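Local atomic coordinates of nucleoporin NUP116 (Candida glabrata, PDB entry 3NF5), a protein that probably serves as a structural component of the nuclear pore complex, this chain being the protein's C-terminal, pore-targeting domain. Residues V41-I49 with I65-P74. Residues are numbered along the deposited sequence; the frame is centred on the assembly and turned at random.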
loop_
_atom_site.group_PDB
_atom_site.type_symbol
_atom_site.label_atom_id
_atom_site.label_comp_id
_atom_site.label_asym_id
_atom_site.label_seq_id
_atom_site.Cartn_x
_atom_site.Cartn_y
_atom_site.Cartn_z
ATOM N N VAL A 41 -4.697 0.424 4.999
ATOM C CA VAL A 41 -3.420 0.938 5.471
ATOM C C VAL A 41 -2.895 1.817 4.328
ATOM O O VAL A 41 -2.666 1.301 3.225
ATOM C CB VAL A 41 -2.415 -0.186 5.788
ATOM C CG1 VAL A 41 -0.996 0.391 6.317
ATOM C CG2 VAL A 41 -3.002 -1.272 6.765
ATOM N N GLY A 42 -2.626 3.107 4.576
ATOM C CA GLY A 42 -2.093 3.933 3.499
ATOM C C GLY A 42 -0.964 4.884 3.903
ATOM O O GLY A 42 -0.685 5.108 5.097
ATOM N N ASN A 43 -0.352 5.464 2.873
ATOM C CA ASN A 43 0.637 6.480 3.007
ATOM C C ASN A 43 0.151 7.581 2.057
ATOM O O ASN A 43 0.045 7.359 0.882
ATOM C CB ASN A 43 1.989 5.943 2.595
ATOM C CG ASN A 43 3.088 7.009 2.722
ATOM O OD1 ASN A 43 2.895 8.173 2.286
ATOM N ND2 ASN A 43 4.174 6.651 3.362
ATOM N N LYS A 44 -0.163 8.751 2.577
ATOM C CA LYS A 44 -0.825 9.807 1.825
ATOM C C LYS A 44 -0.042 10.236 0.609
ATOM O O LYS A 44 -0.622 10.621 -0.399
ATOM C CB LYS A 44 -1.036 11.068 2.710
ATOM C CG LYS A 44 -2.071 10.913 3.847
ATOM C CD LYS A 44 -3.497 11.188 3.384
ATOM C CE LYS A 44 -4.536 10.969 4.504
ATOM N NZ LYS A 44 -4.291 11.786 5.768
ATOM N N GLN A 45 1.277 10.181 0.717
ATOM C CA GLN A 45 2.172 10.567 -0.367
ATOM C C GLN A 45 2.301 9.508 -1.479
ATOM O O GLN A 45 2.494 9.898 -2.625
ATOM C CB GLN A 45 3.594 10.855 0.153
ATOM C CG GLN A 45 3.829 12.164 0.848
ATOM C CD GLN A 45 5.279 12.576 0.698
ATOM O OE1 GLN A 45 5.617 13.354 -0.205
ATOM N NE2 GLN A 45 6.157 11.959 1.488
ATOM N N TYR A 46 2.221 8.196 -1.148
ATOM C CA TYR A 46 2.675 7.130 -2.067
ATOM C C TYR A 46 1.685 6.026 -2.450
ATOM O O TYR A 46 1.816 5.474 -3.530
ATOM C CB TYR A 46 3.931 6.482 -1.550
ATOM C CG TYR A 46 5.118 7.454 -1.394
ATOM C CD1 TYR A 46 5.521 8.274 -2.449
ATOM C CD2 TYR A 46 5.806 7.552 -0.185
ATOM C CE1 TYR A 46 6.625 9.220 -2.270
ATOM C CE2 TYR A 46 6.872 8.504 0.002
ATOM C CZ TYR A 46 7.267 9.314 -1.045
ATOM O OH TYR A 46 8.370 10.200 -0.860
ATOM N N GLY A 47 0.714 5.694 -1.600
ATOM C CA GLY A 47 -0.244 4.639 -1.996
ATOM C C GLY A 47 -1.017 4.137 -0.809
ATOM O O GLY A 47 -0.826 4.592 0.321
ATOM N N LYS A 48 -1.884 3.168 -1.075
ATOM C CA LYS A 48 -2.647 2.522 -0.016
ATOM C C LYS A 48 -3.030 1.095 -0.394
ATOM O O LYS A 48 -3.099 0.725 -1.564
ATOM C CB LYS A 48 -3.915 3.274 0.324
ATOM C CG LYS A 48 -4.938 3.513 -0.793
ATOM C CD LYS A 48 -6.185 4.259 -0.305
ATOM C CE LYS A 48 -7.117 4.678 -1.460
ATOM N NZ LYS A 48 -8.376 5.225 -0.873
ATOM N N ILE A 49 -3.317 0.324 0.643
ATOM C CA ILE A 49 -3.925 -0.993 0.449
ATOM C C ILE A 49 -5.250 -1.106 1.233
ATOM O O ILE A 49 -5.365 -0.659 2.389
ATOM C CB ILE A 49 -2.919 -2.108 0.815
ATOM C CG1 ILE A 49 -3.536 -3.485 0.479
ATOM C CG2 ILE A 49 -2.454 -1.963 2.202
ATOM C CD1 ILE A 49 -2.538 -4.636 0.518
ATOM N N ILE A 65 2.214 -2.676 11.709
ATOM C CA ILE A 65 1.536 -2.770 10.450
ATOM C C ILE A 65 1.950 -1.626 9.506
ATOM O O ILE A 65 2.493 -1.882 8.407
ATOM C CB ILE A 65 -0.009 -2.806 10.599
ATOM C CG1 ILE A 65 -0.458 -3.996 11.442
ATOM C CG2 ILE A 65 -0.654 -2.839 9.193
ATOM C CD1 ILE A 65 -1.937 -3.982 11.748
ATOM N N CYS A 66 1.722 -0.384 9.918
ATOM C CA CYS A 66 2.193 0.765 9.113
ATOM C C CYS A 66 3.713 0.914 9.136
ATOM O O CYS A 66 4.324 0.998 10.219
ATOM C CB CYS A 66 1.626 2.069 9.655
ATOM S SG CYS A 66 -0.146 2.208 9.621
ATOM N N ASP A 67 4.299 0.987 7.948
ATOM C CA ASP A 67 5.745 1.257 7.717
ATOM C C ASP A 67 6.735 0.175 8.217
ATOM O O ASP A 67 7.914 0.444 8.480
ATOM C CB ASP A 67 6.113 2.641 8.236
ATOM C CG ASP A 67 7.242 3.314 7.451
ATOM O OD1 ASP A 67 7.477 3.083 6.240
ATOM O OD2 ASP A 67 7.873 4.148 8.092
ATOM N N ASP A 68 6.264 -1.060 8.284
ATOM C CA ASP A 68 7.084 -2.248 8.536
ATOM C C ASP A 68 6.459 -3.411 7.732
ATOM O O ASP A 68 6.988 -3.802 6.748
ATOM C CB ASP A 68 7.153 -2.529 10.044
ATOM C CG ASP A 68 7.873 -3.813 10.400
ATOM O OD1 ASP A 68 8.166 -4.617 9.476
ATOM O OD2 ASP A 68 8.077 -4.064 11.632
ATOM N N LEU A 69 5.291 -3.904 8.117
ATOM C CA LEU A 69 4.623 -4.917 7.303
ATOM C C LEU A 69 4.117 -4.342 5.957
ATOM O O LEU A 69 4.096 -5.021 4.973
ATOM C CB LEU A 69 3.414 -5.470 8.042
ATOM C CG LEU A 69 3.762 -6.358 9.256
ATOM C CD1 LEU A 69 2.422 -6.898 9.811
ATOM C CD2 LEU A 69 4.690 -7.489 8.807
ATOM N N VAL A 70 3.658 -3.108 5.973
ATOM C CA VAL A 70 3.101 -2.440 4.806
ATOM C C VAL A 70 3.879 -1.147 4.641
ATOM O O VAL A 70 3.851 -0.287 5.542
ATOM C CB VAL A 70 1.594 -2.107 4.940
ATOM C CG1 VAL A 70 1.111 -1.430 3.642
ATOM C CG2 VAL A 70 0.751 -3.372 5.235
ATOM N N VAL A 71 4.552 -1.035 3.507
ATOM C CA VAL A 71 5.446 0.110 3.159
ATOM C C VAL A 71 5.105 0.598 1.739
ATOM O O VAL A 71 4.972 -0.181 0.817
ATOM C CB VAL A 71 6.964 -0.293 3.281
ATOM C CG1 VAL A 71 7.920 0.805 2.708
ATOM C CG2 VAL A 71 7.365 -0.611 4.735
ATOM N N PHE A 72 4.874 1.882 1.596
ATOM C CA PHE A 72 4.697 2.543 0.286
ATOM C C PHE A 72 5.823 3.561 0.159
ATOM O O PHE A 72 6.056 4.321 1.077
ATOM C CB PHE A 72 3.362 3.260 0.262
ATOM C CG PHE A 72 2.202 2.340 0.267
ATOM C CD1 PHE A 72 1.805 1.725 -0.905
ATOM C CD2 PHE A 72 1.549 2.028 1.471
ATOM C CE1 PHE A 72 0.731 0.859 -0.889
ATOM C CE2 PHE A 72 0.475 1.166 1.469
ATOM C CZ PHE A 72 0.096 0.584 0.331
ATOM N N GLN A 73 6.584 3.474 -0.925
ATOM C CA GLN A 73 7.667 4.386 -1.292
ATOM C C GLN A 73 7.342 4.930 -2.676
ATOM O O GLN A 73 6.371 4.489 -3.282
ATOM C CB GLN A 73 8.942 3.562 -1.415
ATOM C CG GLN A 73 9.456 2.928 -0.152
ATOM C CD GLN A 73 10.844 2.364 -0.405
ATOM O OE1 GLN A 73 11.021 1.378 -1.145
ATOM N NE2 GLN A 73 11.846 3.037 0.142
ATOM N N PRO A 74 8.184 5.823 -3.215
ATOM C CA PRO A 74 7.992 6.218 -4.618
ATOM C C PRO A 74 7.920 5.066 -5.597
ATOM O O PRO A 74 8.897 4.310 -5.748
ATOM C CB PRO A 74 9.250 7.106 -4.908
ATOM C CG PRO A 74 9.669 7.637 -3.542
ATOM C CD PRO A 74 9.355 6.512 -2.581
#
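The F72 ring lies flat against the backbone of G47 and K48: G47 C sits over the ring centre, 3.6 Å above its plane, and K48 N stands over the same face nearer the rim. G47 CA adds a CH-pi contact, 4.2 Å from the F72 ring centroid and 28° off the normal. G47 has no side chain, which lets the phenyl settle directly on its backbone. With CG anti to its carbonyl carbon (chi1 -68°), F72 sends its ring along the hairpin until CZ meets K48 C, while CE2 approaches V41 O at 3.6 Å.

The Y46 ring is held between two layers. One face carries the Q73–P74 peptide link and, 3.9 Å from the Y46 centroid and 16° off the normal, P74 CD in a second CH-pi contact; Q45 CB covers the opposite face over the centre.

At the other end the packing is aliphatic. V41 splits its methyls: CG2 touches I65 CG2 at 3.7 Å, whereas CG1, anti to the backbone N, meets V70 tip to tip and C66 SG. I49 CG2 reaches V70 CG1 at 3.9 Å.

No hydrogen bond joins the segments, and the short axes of strands 41-43 and 47-49 pass 7.1 and 7.3 Å from that of strand 70-73, too far for backbone pairing and evidence of face packing. The hairpin is closed by N43, whose OD1 accepts from Q45 N in an Asx turn and whose O receives both Y46 N and G47 N, the latter two residues forming a classic beta bulge opposite N43. The whole is a sheet-on-sheet arrangement: strand 70-73 of the 70-73/76-79 hairpin runs nearly in line with strands 41-43 and 47-49 and packs on that part of the six-stranded sheet of this Nup98-like C-terminal domain.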